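Local coordinates for protein tryptophane-5-halogenase (Microbispora sp. ATCC PTA-5024, PDB 5UAO) that probably catalyses the FAD-dependent chlorination of a lanthipeptide tryptophan at carbon 5 during biosynthesis of the antibiotic NAI-107, at residues G41-K49 and L185-H196. Residues are numbered along the deposited sequence; the frame is centred on the assembly and turned at random.
Sequences GYLTALALK and LTELAARRGVRH
Tyr-42 lays one face of its ring against Thr-186, whose CA stands 4.1 Å from the ring centroid in a CH-pi contact; Thr-186 OG1 lies over the same ring, 3.4 Å from Tyr-42 CZ, and is hydrogen-bonded to Val-182 O. Ala-189 CB meets the ring edge, in its plane. One turn on, Leu-46 spreads its two methyls along the partner helix: CD1 touches Leu-185 CD2 at 3.8 Å, while CD2 presses on Ala-189 CA at 3.6 Å. Ala-45 CB packs on both methyls of Val-194. Water 1 joins Leu-46 O to Arg-192 NH1, which also reaches Leu-86 O. Lys-49 CG, anti to the backbone N (chi1 -153°), lies 3.6 Å from Arg-192 O, and NZ hydrogen-bonds to Leu-55 O and Pro-53 O. Gly-193, at positive phi, closes helix 178-191 in a Schellman motif and turns the chain into strand 195-208. There His-196 NE2 and Tyr-42 OH both hydrogen-bond to Glu-61 OE2. Segments 41-49, holding Gly-41 of a probable Rossmann-type GxGxxG motif, and 185-191 run nearly parallel, at 28°; Leu-59 and Val-57 of strand 56-61 pack on Tyr-42 and Ala-45, and Leu-43 and Ala-47 meet helices 76-85 and 358-372.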
loop_
_atom_site.group_PDB
_atom_site.type_symbol
_atom_site.label_atom_id
_atom_site.label_comp_id
_atom_site.label_asym_id
_atom_site.label_seq_id
_atom_site.Cartn_x
_atom_site.Cartn_y
_atom_site.Cartn_z
ATOM N N GLY A 41 -27.206 5.342 6.265
ATOM C CA GLY A 41 -27.509 6.416 7.183
ATOM C C GLY A 41 -27.455 5.907 8.639
ATOM O O GLY A 41 -26.838 6.546 9.503
ATOM N N TYR A 42 -28.025 4.733 8.878
ATOM C CA TYR A 42 -28.071 4.207 10.264
ATOM C C TYR A 42 -26.691 3.801 10.760
ATOM O O TYR A 42 -26.336 4.130 11.911
ATOM C CB TYR A 42 -29.148 3.123 10.462
ATOM C CG TYR A 42 -30.552 3.789 10.650
ATOM C CD1 TYR A 42 -30.898 4.363 11.852
ATOM C CD2 TYR A 42 -31.449 3.920 9.609
ATOM C CE1 TYR A 42 -32.094 5.027 12.010
ATOM C CE2 TYR A 42 -32.664 4.553 9.771
ATOM C CZ TYR A 42 -32.972 5.107 11.003
ATOM O OH TYR A 42 -34.170 5.730 11.226
ATOM N N LEU A 43 -25.892 3.161 9.898
ATOM C CA LEU A 43 -24.571 2.830 10.299
ATOM C C LEU A 43 -23.732 4.053 10.573
ATOM O O LEU A 43 -22.949 4.071 11.520
ATOM C CB LEU A 43 -23.892 1.892 9.294
ATOM C CG LEU A 43 -24.533 0.515 9.091
ATOM C CD1 LEU A 43 -23.840 -0.144 7.957
ATOM C CD2 LEU A 43 -24.430 -0.410 10.329
ATOM N N THR A 44 -23.873 5.108 9.782
ATOM C CA THR A 44 -23.133 6.318 10.042
ATOM C C THR A 44 -23.568 6.962 11.339
ATOM O O THR A 44 -22.696 7.355 12.141
ATOM C CB THR A 44 -23.396 7.368 8.953
ATOM O OG1 THR A 44 -23.018 6.809 7.706
ATOM C CG2 THR A 44 -22.609 8.601 9.202
ATOM N N ALA A 45 -24.880 7.071 11.562
ATOM C CA ALA A 45 -25.374 7.715 12.791
ATOM C C ALA A 45 -24.939 6.929 14.068
ATOM O O ALA A 45 -24.516 7.525 15.049
ATOM C CB ALA A 45 -26.890 7.824 12.733
ATOM N N LEU A 46 -24.975 5.597 14.000
ATOM C CA LEU A 46 -24.548 4.768 15.125
ATOM C C LEU A 46 -23.047 4.908 15.401
ATOM O O LEU A 46 -22.646 4.926 16.551
ATOM C CB LEU A 46 -24.924 3.309 14.884
ATOM C CG LEU A 46 -26.401 3.073 15.008
ATOM C CD1 LEU A 46 -26.769 1.738 14.409
ATOM C CD2 LEU A 46 -26.782 3.062 16.476
ATOM N N ALA A 47 -22.238 5.005 14.328
ATOM C CA ALA A 47 -20.797 5.178 14.462
ATOM C C ALA A 47 -20.439 6.538 15.067
ATOM O O ALA A 47 -19.546 6.573 15.962
ATOM C CB ALA A 47 -20.106 5.001 13.134
ATOM N N LEU A 48 -21.135 7.617 14.630
ATOM C CA LEU A 48 -20.906 8.912 15.191
ATOM C C LEU A 48 -21.214 8.979 16.687
ATOM O O LEU A 48 -20.435 9.522 17.466
ATOM C CB LEU A 48 -21.696 10.008 14.487
ATOM C CG LEU A 48 -21.181 10.362 13.102
ATOM C CD1 LEU A 48 -22.343 11.034 12.336
ATOM C CD2 LEU A 48 -19.978 11.266 13.170
ATOM N N LYS A 49 -22.369 8.498 17.059
ATOM C CA LYS A 49 -22.758 8.494 18.445
ATOM C C LYS A 49 -21.876 7.530 19.312
ATOM O O LYS A 49 -21.643 7.843 20.461
ATOM C CB LYS A 49 -24.249 8.151 18.536
ATOM C CG LYS A 49 -24.970 8.688 19.757
ATOM C CD LYS A 49 -25.011 10.221 19.788
ATOM C CE LYS A 49 -25.688 10.688 21.064
ATOM N NZ LYS A 49 -25.327 12.106 21.316
ATOM N N LEU A 185 -31.229 -1.703 13.475
ATOM C CA LEU A 185 -30.415 -0.521 13.525
ATOM C C LEU A 185 -31.227 0.730 13.892
ATOM O O LEU A 185 -30.761 1.604 14.616
ATOM C CB LEU A 185 -29.705 -0.291 12.184
ATOM C CG LEU A 185 -28.732 -1.360 11.691
ATOM C CD1 LEU A 185 -28.230 -1.012 10.290
ATOM C CD2 LEU A 185 -27.617 -1.585 12.686
ATOM N N THR A 186 -32.455 0.784 13.427
ATOM C CA THR A 186 -33.295 1.944 13.727
ATOM C C THR A 186 -33.627 2.002 15.219
ATOM O O THR A 186 -33.603 3.066 15.871
ATOM C CB THR A 186 -34.580 1.875 12.897
ATOM O OG1 THR A 186 -34.244 1.942 11.496
ATOM C CG2 THR A 186 -35.568 3.035 13.275
ATOM N N GLU A 187 -33.875 0.835 15.763
ATOM C CA GLU A 187 -34.151 0.705 17.198
ATOM C C GLU A 187 -32.935 1.055 18.021
ATOM O O GLU A 187 -33.060 1.742 19.035
ATOM C CB GLU A 187 -34.631 -0.742 17.534
ATOM C CG GLU A 187 -34.680 -1.090 19.036
ATOM C CD GLU A 187 -34.200 -2.514 19.372
ATOM O OE1 GLU A 187 -35.000 -3.482 19.251
ATOM O OE2 GLU A 187 -33.022 -2.660 19.799
ATOM N N LEU A 188 -31.760 0.576 17.605
ATOM C CA LEU A 188 -30.538 0.853 18.318
ATOM C C LEU A 188 -30.242 2.308 18.313
ATOM O O LEU A 188 -29.884 2.834 19.318
ATOM C CB LEU A 188 -29.321 0.113 17.744
ATOM C CG LEU A 188 -28.893 -1.209 18.313
ATOM C CD1 LEU A 188 -27.560 -1.659 17.704
ATOM C CD2 LEU A 188 -28.732 -1.080 19.814
ATOM N N ALA A 189 -30.398 2.980 17.171
ATOM C CA ALA A 189 -30.113 4.403 17.092
ATOM C C ALA A 189 -30.997 5.221 18.081
ATOM O O ALA A 189 -30.499 6.123 18.769
ATOM C CB ALA A 189 -30.346 4.887 15.656
ATOM N N ALA A 190 -32.275 4.842 18.179
ATOM C CA ALA A 190 -33.201 5.540 19.087
ATOM C C ALA A 190 -32.809 5.294 20.536
ATOM O O ALA A 190 -32.785 6.205 21.335
ATOM C CB ALA A 190 -34.615 5.062 18.855
ATOM N N ARG A 191 -32.458 4.064 20.848
ATOM C CA ARG A 191 -32.065 3.715 22.179
ATOM C C ARG A 191 -30.788 4.443 22.561
ATOM O O ARG A 191 -30.582 4.755 23.696
ATOM C CB ARG A 191 -31.791 2.241 22.209
ATOM C CG ARG A 191 -31.470 1.695 23.557
ATOM C CD ARG A 191 -31.752 0.186 23.526
ATOM N NE ARG A 191 -30.557 -0.579 23.272
ATOM C CZ ARG A 191 -30.519 -1.806 22.752
ATOM N NH1 ARG A 191 -31.618 -2.431 22.365
ATOM N NH2 ARG A 191 -29.339 -2.392 22.609
ATOM N N ARG A 192 -29.910 4.688 21.615
ATOM C CA ARG A 192 -28.683 5.377 21.908
ATOM C C ARG A 192 -28.684 6.880 21.743
ATOM O O ARG A 192 -27.631 7.486 21.861
ATOM C CB ARG A 192 -27.593 4.774 21.064
ATOM C CG ARG A 192 -27.335 3.345 21.463
ATOM C CD ARG A 192 -26.273 2.773 20.591
ATOM N NE ARG A 192 -25.967 1.372 20.850
ATOM C CZ ARG A 192 -24.962 0.735 20.260
ATOM N NH1 ARG A 192 -24.197 1.366 19.359
ATOM N NH2 ARG A 192 -24.739 -0.532 20.528
ATOM N N GLY A 193 -29.830 7.498 21.532
ATOM C CA GLY A 193 -29.913 8.977 21.561
ATOM C C GLY A 193 -29.723 9.678 20.208
ATOM O O GLY A 193 -29.576 10.902 20.127
ATOM N N VAL A 194 -29.689 8.919 19.124
ATOM C CA VAL A 194 -29.743 9.551 17.786
ATOM C C VAL A 194 -31.141 10.185 17.652
ATOM O O VAL A 194 -32.145 9.488 17.911
ATOM C CB VAL A 194 -29.486 8.525 16.655
ATOM C CG1 VAL A 194 -29.764 9.146 15.301
ATOM C CG2 VAL A 194 -28.041 8.028 16.679
ATOM N N ARG A 195 -31.235 11.463 17.274
ATOM C CA ARG A 195 -32.576 12.075 17.073
ATOM C C ARG A 195 -33.107 11.769 15.683
ATOM O O ARG A 195 -32.382 11.845 14.724
ATOM C CB ARG A 195 -32.488 13.586 17.247
ATOM C CG ARG A 195 -31.807 13.998 18.539
ATOM C CD ARG A 195 -32.079 15.464 18.886
ATOM N NE ARG A 195 -31.341 16.433 18.063
ATOM C CZ ARG A 195 -31.828 17.072 16.998
ATOM N NH1 ARG A 195 -33.052 16.829 16.545
ATOM N NH2 ARG A 195 -31.063 17.953 16.363
ATOM N N HIS A 196 -34.372 11.446 15.569
ATOM C CA HIS A 196 -34.975 11.201 14.286
ATOM C C HIS A 196 -35.771 12.432 13.780
ATOM O O HIS A 196 -36.452 13.054 14.563
ATOM C CB HIS A 196 -35.869 9.998 14.378
ATOM C CG HIS A 196 -36.300 9.502 13.048
ATOM N ND1 HIS A 196 -37.482 9.905 12.441
ATOM C CD2 HIS A 196 -35.707 8.637 12.192
ATOM C CE1 HIS A 196 -37.587 9.309 11.265
ATOM N NE2 HIS A 196 -36.523 8.533 11.089
HETATM O O HOH W 1 -24.099 4.195 18.758
HETATM O O HOH W 2 -27.627 12.887 19.477
#